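Local structure of cytochrome P450 CYP260B1 (Sorangium cellulosum, 5HIW) at residues A[269-283]-A[294-308]. The protein is a bacterial cytochrome P450, a mostly helical protein that holds an iron protoporphyrin IX in its core. Sequence-based numbering, arbitrary orientation.
Sequences TRWCSSAAGIVRFVE and AAGTILYLSLIARHY. With HEM (protoporphyrin IX containing Fe), chain B.
Strands 277-282 and 298-302 pair antiparallel within the mixed beta sheet of the cytochrome P450 fold, between strands 39-42 and 58-59, where Ile278 faces Leu301 and Arg280 faces Leu299 as hydrogen-bonded pairs. The ladder continues beyond the strands, from Leu303 N on Ala276 O to Gly296 N on Val282 O. On the face carrying Ile278, Arg280 and Leu301 the sheet meets the heme. Arginine suits this place because its guanidinium can grip both oxygens of one propionate: Arg280 NH1 reaches HEM O1A at 2.7 Å and NH2 reaches HEM O2A at 2.8 Å, both nearly straight (173°). NH2 also donates to its neighbour's carbonyl, Val279 O, which fixes the guanidinium's rotation. The bend at chi2 (-72°) in the Arg280 side chain turns the guanidinium to the propionate, while CG packs on Leu301 CD1. Alongside, Ile278 and Leu303 cross at about a right angle, CG2 to CD1 4.0 Å, giving the heme edge an apolar border; Leu303 CD1 also touches the heme methyl CMA. On the other face Tyr300 brings its ring close to the backbone, with a face over Ile278 N and its CZ 3.5 Å from Gly277 CA; glycine suits this place, since it has no CB to meet the ring. At and beyond this end of the strands, three waters bridge the segments, and His307 lies between Arg270 CA over one ring face and Leu303 O over the other, while its NE2 bonds Leu329 N. Arg270 NH1 donates to His307 O, with Glu267 as a salt-bridge partner at NE. Finally, the Tyr308 hydroxyl passes over the Trp271 ring and donates to Trp271 O at 2.6 Å, in the carbonyl plane on a lone pair.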
loop_
_atom_site.group_PDB
_atom_site.type_symbol
_atom_site.label_atom_id
_atom_site.label_comp_id
_atom_site.label_asym_id
_atom_site.label_seq_id
_atom_site.Cartn_x
_atom_site.Cartn_y
_atom_site.Cartn_z
ATOM N N THR A 269 -8.691 -7.536 -0.558
ATOM C CA THR A 269 -7.580 -7.156 -1.390
ATOM C C THR A 269 -7.703 -7.709 -2.822
ATOM O O THR A 269 -7.064 -7.172 -3.720
ATOM C CB THR A 269 -6.164 -7.434 -0.837
ATOM O OG1 THR A 269 -5.904 -8.839 -0.793
ATOM C CG2 THR A 269 -6.021 -6.801 0.523
ATOM N N ARG A 270 -8.445 -8.790 -3.005
ATOM C CA ARG A 270 -8.681 -9.311 -4.399
ATOM C C ARG A 270 -9.805 -8.507 -5.091
ATOM O O ARG A 270 -9.661 -7.999 -6.236
ATOM C CB ARG A 270 -9.049 -10.794 -4.363
ATOM C CG ARG A 270 -9.287 -11.373 -5.751
ATOM C CD ARG A 270 -10.061 -12.651 -5.704
ATOM N NE ARG A 270 -11.385 -12.348 -5.307
ATOM C CZ ARG A 270 -12.306 -11.793 -6.070
ATOM N NH1 ARG A 270 -12.069 -11.479 -7.322
ATOM N NH2 ARG A 270 -13.501 -11.634 -5.552
ATOM N N TRP A 271 -10.911 -8.394 -4.391
ATOM C CA TRP A 271 -12.117 -7.755 -4.931
ATOM C C TRP A 271 -11.941 -6.255 -5.131
ATOM O O TRP A 271 -12.487 -5.634 -6.055
ATOM C CB TRP A 271 -13.244 -7.992 -3.947
ATOM C CG TRP A 271 -14.513 -7.558 -4.375
ATOM C CD1 TRP A 271 -15.329 -8.157 -5.342
ATOM C CD2 TRP A 271 -15.192 -6.411 -3.936
ATOM N NE1 TRP A 271 -16.434 -7.416 -5.520
ATOM C CE2 TRP A 271 -16.382 -6.325 -4.694
ATOM C CE3 TRP A 271 -14.882 -5.401 -3.049
ATOM C CZ2 TRP A 271 -17.307 -5.282 -4.521
ATOM C CZ3 TRP A 271 -15.809 -4.354 -2.873
ATOM C CH2 TRP A 271 -16.998 -4.304 -3.613
ATOM N N CYS A 272 -11.144 -5.619 -4.267
ATOM C CA CYS A 272 -10.950 -4.156 -4.390
ATOM C C CYS A 272 -9.562 -3.779 -3.884
ATOM O O CYS A 272 -9.427 -3.039 -2.892
ATOM C CB CYS A 272 -12.027 -3.439 -3.588
ATOM S SG CYS A 272 -12.153 -1.638 -4.026
ATOM N N SER A 273 -8.548 -4.270 -4.576
ATOM C CA SER A 273 -7.142 -3.843 -4.310
ATOM C C SER A 273 -6.931 -2.343 -4.428
ATOM O O SER A 273 -7.466 -1.731 -5.360
ATOM C CB SER A 273 -6.190 -4.427 -5.284
ATOM O OG SER A 273 -4.851 -4.089 -4.874
ATOM N N SER A 274 -6.151 -1.774 -3.498
ATOM C CA SER A 274 -5.755 -0.382 -3.592
ATOM C C SER A 274 -4.527 -0.115 -4.432
ATOM O O SER A 274 -4.197 1.050 -4.662
ATOM C CB SER A 274 -5.484 0.226 -2.226
ATOM O OG SER A 274 -4.674 -0.607 -1.457
ATOM N N ALA A 275 -3.782 -1.157 -4.797
ATOM C CA ALA A 275 -2.553 -1.004 -5.535
ATOM C C ALA A 275 -2.902 -1.227 -6.977
ATOM O O ALA A 275 -3.042 -2.358 -7.392
ATOM C CB ALA A 275 -1.617 -2.097 -5.143
ATOM N N ALA A 276 -2.944 -0.163 -7.745
ATOM C CA ALA A 276 -3.232 -0.297 -9.185
ATOM C C ALA A 276 -2.098 -0.837 -10.044
ATOM O O ALA A 276 -2.351 -1.505 -11.026
ATOM C CB ALA A 276 -3.677 1.005 -9.785
ATOM N N GLY A 277 -0.871 -0.521 -9.713
ATOM C CA GLY A 277 0.209 -0.887 -10.597
ATOM C C GLY A 277 1.551 -0.452 -10.092
ATOM O O GLY A 277 1.678 0.299 -9.070
ATOM N N ILE A 278 2.559 -0.997 -10.762
ATOM C CA ILE A 278 3.932 -0.689 -10.501
ATOM C C ILE A 278 4.664 -0.636 -11.825
ATOM O O ILE A 278 4.171 -1.156 -12.872
ATOM C CB ILE A 278 4.628 -1.709 -9.584
ATOM C CG1 ILE A 278 4.357 -3.093 -10.072
ATOM C CG2 ILE A 278 4.215 -1.499 -8.145
ATOM C CD1 ILE A 278 4.907 -4.176 -9.182
ATOM N N VAL A 279 5.858 -0.060 -11.769
ATOM C CA VAL A 279 6.564 0.255 -12.948
ATOM C C VAL A 279 7.915 -0.519 -13.003
ATOM O O VAL A 279 8.525 -0.777 -11.964
ATOM C CB VAL A 279 6.846 1.765 -12.961
ATOM C CG1 VAL A 279 7.724 2.076 -14.137
ATOM C CG2 VAL A 279 5.509 2.550 -12.987
ATOM N N ARG A 280 8.296 -0.941 -14.212
ATOM C CA ARG A 280 9.627 -1.543 -14.531
ATOM C C ARG A 280 10.303 -0.847 -15.727
ATOM O O ARG A 280 9.625 -0.162 -16.524
ATOM C CB ARG A 280 9.440 -3.022 -14.813
ATOM C CG ARG A 280 8.901 -3.857 -13.618
ATOM C CD ARG A 280 10.015 -3.992 -12.584
ATOM N NE ARG A 280 9.764 -4.814 -11.417
ATOM C CZ ARG A 280 9.211 -4.397 -10.261
ATOM N NH1 ARG A 280 9.072 -5.238 -9.263
ATOM N NH2 ARG A 280 8.736 -3.165 -10.155
ATOM N N PHE A 281 11.617 -1.023 -15.800
ATOM C CA PHE A 281 12.524 -0.420 -16.800
ATOM C C PHE A 281 13.034 -1.559 -17.657
ATOM O O PHE A 281 13.491 -2.572 -17.135
ATOM C CB PHE A 281 13.667 0.313 -16.152
ATOM C CG PHE A 281 14.624 0.924 -17.177
ATOM C CD1 PHE A 281 15.655 0.148 -17.727
ATOM C CD2 PHE A 281 14.401 2.203 -17.683
ATOM C CE1 PHE A 281 16.497 0.653 -18.712
ATOM C CE2 PHE A 281 15.272 2.738 -18.650
ATOM C CZ PHE A 281 16.297 1.954 -19.173
ATOM N N VAL A 282 12.879 -1.435 -18.995
ATOM C CA VAL A 282 13.224 -2.561 -19.882
ATOM C C VAL A 282 14.695 -2.420 -20.249
ATOM O O VAL A 282 15.051 -1.499 -20.969
ATOM C CB VAL A 282 12.350 -2.566 -21.120
ATOM C CG1 VAL A 282 12.675 -3.719 -21.979
ATOM C CG2 VAL A 282 10.900 -2.651 -20.721
ATOM N N GLU A 283 15.527 -3.287 -19.677
ATOM C CA GLU A 283 16.979 -3.153 -19.740
ATOM C C GLU A 283 17.510 -3.650 -21.099
ATOM O O GLU A 283 18.496 -3.171 -21.578
ATOM C CB GLU A 283 17.621 -3.935 -18.580
ATOM C CG GLU A 283 17.408 -3.332 -17.177
ATOM C CD GLU A 283 18.180 -2.064 -16.916
ATOM O OE1 GLU A 283 19.058 -1.806 -17.751
ATOM O OE2 GLU A 283 17.961 -1.316 -15.888
ATOM N N ALA A 294 11.156 -1.996 -26.688
ATOM C CA ALA A 294 12.535 -1.536 -26.856
ATOM C C ALA A 294 13.269 -1.412 -25.512
ATOM O O ALA A 294 12.662 -0.955 -24.516
ATOM C CB ALA A 294 12.525 -0.184 -27.550
ATOM N N ALA A 295 14.556 -1.793 -25.478
ATOM C CA ALA A 295 15.432 -1.355 -24.376
ATOM C C ALA A 295 15.121 0.099 -24.062
ATOM O O ALA A 295 14.947 0.902 -24.960
ATOM C CB ALA A 295 16.896 -1.534 -24.730
ATOM N N GLY A 296 14.993 0.457 -22.801
ATOM C CA GLY A 296 14.716 1.841 -22.425
ATOM C C GLY A 296 13.236 2.204 -22.197
ATOM O O GLY A 296 12.946 3.227 -21.681
ATOM N N THR A 297 12.323 1.304 -22.496
ATOM C CA THR A 297 10.907 1.516 -22.244
ATOM C C THR A 297 10.579 1.529 -20.753
ATOM O O THR A 297 11.118 0.739 -20.000
ATOM C CB THR A 297 10.128 0.354 -22.822
ATOM O OG1 THR A 297 10.482 0.187 -24.197
ATOM C CG2 THR A 297 8.602 0.548 -22.664
ATOM N N ILE A 298 9.690 2.419 -20.349
ATOM C CA ILE A 298 9.074 2.382 -19.010
ATOM C C ILE A 298 7.714 1.663 -19.097
ATOM O O ILE A 298 6.821 2.107 -19.851
ATOM C CB ILE A 298 8.898 3.787 -18.462
ATOM C CG1 ILE A 298 10.279 4.495 -18.392
ATOM C CG2 ILE A 298 8.212 3.729 -17.107
ATOM C CD1 ILE A 298 10.255 5.919 -17.836
ATOM N N LEU A 299 7.581 0.554 -18.355
ATOM C CA LEU A 299 6.468 -0.404 -18.439
ATOM C C LEU A 299 5.652 -0.410 -17.146
ATOM O O LEU A 299 6.231 -0.473 -16.057
ATOM C CB LEU A 299 7.040 -1.765 -18.701
ATOM C CG LEU A 299 6.131 -2.896 -19.071
ATOM C CD1 LEU A 299 5.429 -2.597 -20.421
ATOM C CD2 LEU A 299 6.893 -4.198 -19.141
ATOM N N TYR A 300 4.322 -0.271 -17.265
ATOM C CA TYR A 300 3.437 -0.308 -16.152
ATOM C C TYR A 300 2.732 -1.668 -16.088
ATOM O O TYR A 300 2.085 -2.134 -17.068
ATOM C CB TYR A 300 2.441 0.862 -16.254
ATOM C CG TYR A 300 1.437 1.070 -15.123
ATOM C CD1 TYR A 300 0.254 0.384 -15.056
ATOM C CD2 TYR A 300 1.710 1.945 -14.133
ATOM C CE1 TYR A 300 -0.644 0.608 -14.015
ATOM C CE2 TYR A 300 0.829 2.185 -13.107
ATOM C CZ TYR A 300 -0.345 1.568 -13.071
ATOM O OH TYR A 300 -1.199 1.794 -12.038
ATOM N N LEU A 301 2.741 -2.257 -14.896
ATOM C CA LEU A 301 2.113 -3.585 -14.665
ATOM C C LEU A 301 0.846 -3.437 -13.858
ATOM O O LEU A 301 0.869 -2.861 -12.765
ATOM C CB LEU A 301 3.084 -4.497 -13.903
ATOM C CG LEU A 301 4.511 -4.621 -14.435
ATOM C CD1 LEU A 301 5.367 -5.542 -13.580
ATOM C CD2 LEU A 301 4.419 -5.219 -15.827
ATOM N N SER A 302 -0.289 -3.870 -14.405
ATOM C CA SER A 302 -1.517 -3.859 -13.679
ATOM C C SER A 302 -1.500 -4.928 -12.576
ATOM O O SER A 302 -1.264 -6.105 -12.827
ATOM C CB SER A 302 -2.722 -4.177 -14.550
ATOM O OG SER A 302 -3.922 -4.197 -13.755
ATOM N N LEU A 303 -1.722 -4.491 -11.362
ATOM C CA LEU A 303 -1.838 -5.401 -10.225
ATOM C C LEU A 303 -3.291 -5.711 -9.934
ATOM O O LEU A 303 -3.581 -6.370 -8.962
ATOM C CB LEU A 303 -1.111 -4.813 -9.029
ATOM C CG LEU A 303 0.368 -4.524 -9.212
ATOM C CD1 LEU A 303 1.024 -3.868 -7.985
ATOM C CD2 LEU A 303 1.226 -5.696 -9.588
ATOM N N ILE A 304 -4.234 -5.230 -10.785
ATOM C CA ILE A 304 -5.650 -5.485 -10.610
ATOM C C ILE A 304 -6.272 -6.486 -11.612
ATOM O O ILE A 304 -7.184 -7.208 -11.250
ATOM C CB ILE A 304 -6.453 -4.129 -10.614
ATOM C CG1 ILE A 304 -6.182 -3.334 -9.296
ATOM C CG2 ILE A 304 -7.963 -4.277 -10.787
ATOM C CD1 ILE A 304 -6.538 -1.852 -9.245
ATOM N N ALA A 305 -5.850 -6.443 -12.874
ATOM C CA ALA A 305 -6.573 -7.223 -13.876
ATOM C C ALA A 305 -6.666 -8.723 -13.513
ATOM O O ALA A 305 -7.713 -9.309 -13.630
ATOM C CB ALA A 305 -5.909 -7.061 -15.181
ATOM N N ARG A 306 -5.589 -9.287 -13.035
ATOM C CA ARG A 306 -5.572 -10.729 -12.535
ATOM C C ARG A 306 -6.684 -10.988 -11.586
ATOM O O ARG A 306 -7.306 -12.050 -11.629
ATOM C CB ARG A 306 -4.241 -11.091 -11.891
ATOM C CG ARG A 306 -4.042 -12.566 -11.602
ATOM C CD ARG A 306 -2.624 -12.916 -11.171
ATOM N NE ARG A 306 -2.405 -14.327 -11.478
ATOM C CZ ARG A 306 -2.762 -15.358 -10.698
ATOM N NH1 ARG A 306 -3.350 -15.195 -9.522
ATOM N NH2 ARG A 306 -2.562 -16.594 -11.127
ATOM N N HIS A 307 -6.994 -10.040 -10.664
ATOM C CA HIS A 307 -7.984 -10.285 -9.670
ATOM C C HIS A 307 -9.376 -10.513 -10.243
ATOM O O HIS A 307 -10.253 -11.053 -9.571
ATOM C CB HIS A 307 -8.018 -9.125 -8.672
ATOM C CG HIS A 307 -6.711 -8.945 -7.945
ATOM N ND1 HIS A 307 -6.411 -7.808 -7.229
ATOM C CD2 HIS A 307 -5.614 -9.748 -7.852
ATOM C CE1 HIS A 307 -5.214 -7.942 -6.700
ATOM N NE2 HIS A 307 -4.715 -9.108 -7.051
ATOM N N TYR A 308 -9.621 -9.946 -11.423
ATOM C CA TYR A 308 -10.916 -10.050 -12.145
ATOM C C TYR A 308 -10.897 -11.088 -13.341
ATOM O O TYR A 308 -11.809 -11.110 -14.126
ATOM C CB TYR A 308 -11.350 -8.633 -12.559
ATOM C CG TYR A 308 -12.038 -7.951 -11.427
ATOM C CD1 TYR A 308 -11.313 -7.473 -10.323
ATOM C CD2 TYR A 308 -13.381 -7.868 -11.373
ATOM C CE1 TYR A 308 -11.940 -6.873 -9.249
ATOM C CE2 TYR A 308 -14.024 -7.338 -10.281
ATOM C CZ TYR A 308 -13.272 -6.817 -9.207
ATOM O OH TYR A 308 -13.952 -6.243 -8.157
HETATM C CHA HEM B . 7.185 -3.062 -1.937
HETATM C CHB HEM B . 2.346 -2.592 -1.917
HETATM C CHC HEM B . 2.449 -1.696 2.796
HETATM C CHD HEM B . 7.206 -1.221 2.490
HETATM C C1A HEM B . 5.879 -3.088 -2.337
HETATM C C2A HEM B . 5.411 -3.409 -3.640
HETATM C C3A HEM B . 4.044 -3.315 -3.628
HETATM C C4A HEM B . 3.674 -2.815 -2.337
HETATM C CMA HEM B . 3.108 -3.558 -4.829
HETATM C CAA HEM B . 6.260 -3.926 -4.796
HETATM C CBA HEM B . 6.964 -2.749 -5.492
HETATM C CGA HEM B . 7.599 -3.144 -6.780
HETATM O O1A HEM B . 7.777 -4.376 -7.051
HETATM O O2A HEM B . 7.775 -2.273 -7.668
HETATM C C1B HEM B . 1.958 -2.264 -0.675
HETATM C C2B HEM B . 0.573 -2.205 -0.293
HETATM C C3B HEM B . 0.615 -1.963 1.066
HETATM C C4B HEM B . 2.015 -1.843 1.482
HETATM C CMB HEM B . -0.709 -2.311 -1.138
HETATM C CAB HEM B . -0.596 -1.778 1.828
HETATM C CBB HEM B . -0.772 -1.267 3.000
HETATM C C1C HEM B . 3.784 -1.490 3.143
HETATM C C2C HEM B . 4.187 -1.217 4.490
HETATM C C3C HEM B . 5.543 -1.074 4.387
HETATM C C4C HEM B . 5.935 -1.208 3.021
HETATM C CMC HEM B . 3.178 -1.143 5.611
HETATM C CAC HEM B . 6.509 -0.805 5.470
HETATM C CBC HEM B . 6.269 -1.215 6.707
HETATM C C1D HEM B . 7.542 -1.707 1.232
HETATM C C2D HEM B . 8.974 -1.788 0.841
HETATM C C3D HEM B . 8.980 -2.289 -0.388
HETATM C C4D HEM B . 7.569 -2.540 -0.721
HETATM C CMD HEM B . 10.183 -1.309 1.622
HETATM C CAD HEM B . 10.193 -2.660 -1.257
HETATM C CBD HEM B . 10.511 -4.124 -1.017
HETATM C CGD HEM B . 11.735 -4.607 -1.806
HETATM O O1D HEM B . 12.148 -4.012 -2.849
HETATM O O2D HEM B . 12.371 -5.651 -1.439
HETATM N NA HEM B . 4.765 -2.744 -1.542
HETATM N NB HEM B . 2.744 -2.176 0.422
HETATM N NC HEM B . 4.802 -1.546 2.298
HETATM N ND HEM B . 6.727 -2.154 0.245
HETATM FE FE HEM B . 4.788 -2.198 0.343
HETATM O O HOH W 1 -8.735 -5.770 -7.126
HETATM O O HOH W 2 -3.270 -4.851 -6.576
HETATM O O HOH W 3 -4.497 -1.785 -12.693
HETATM O O HOH W 4 4.779 -0.006 -0.336
#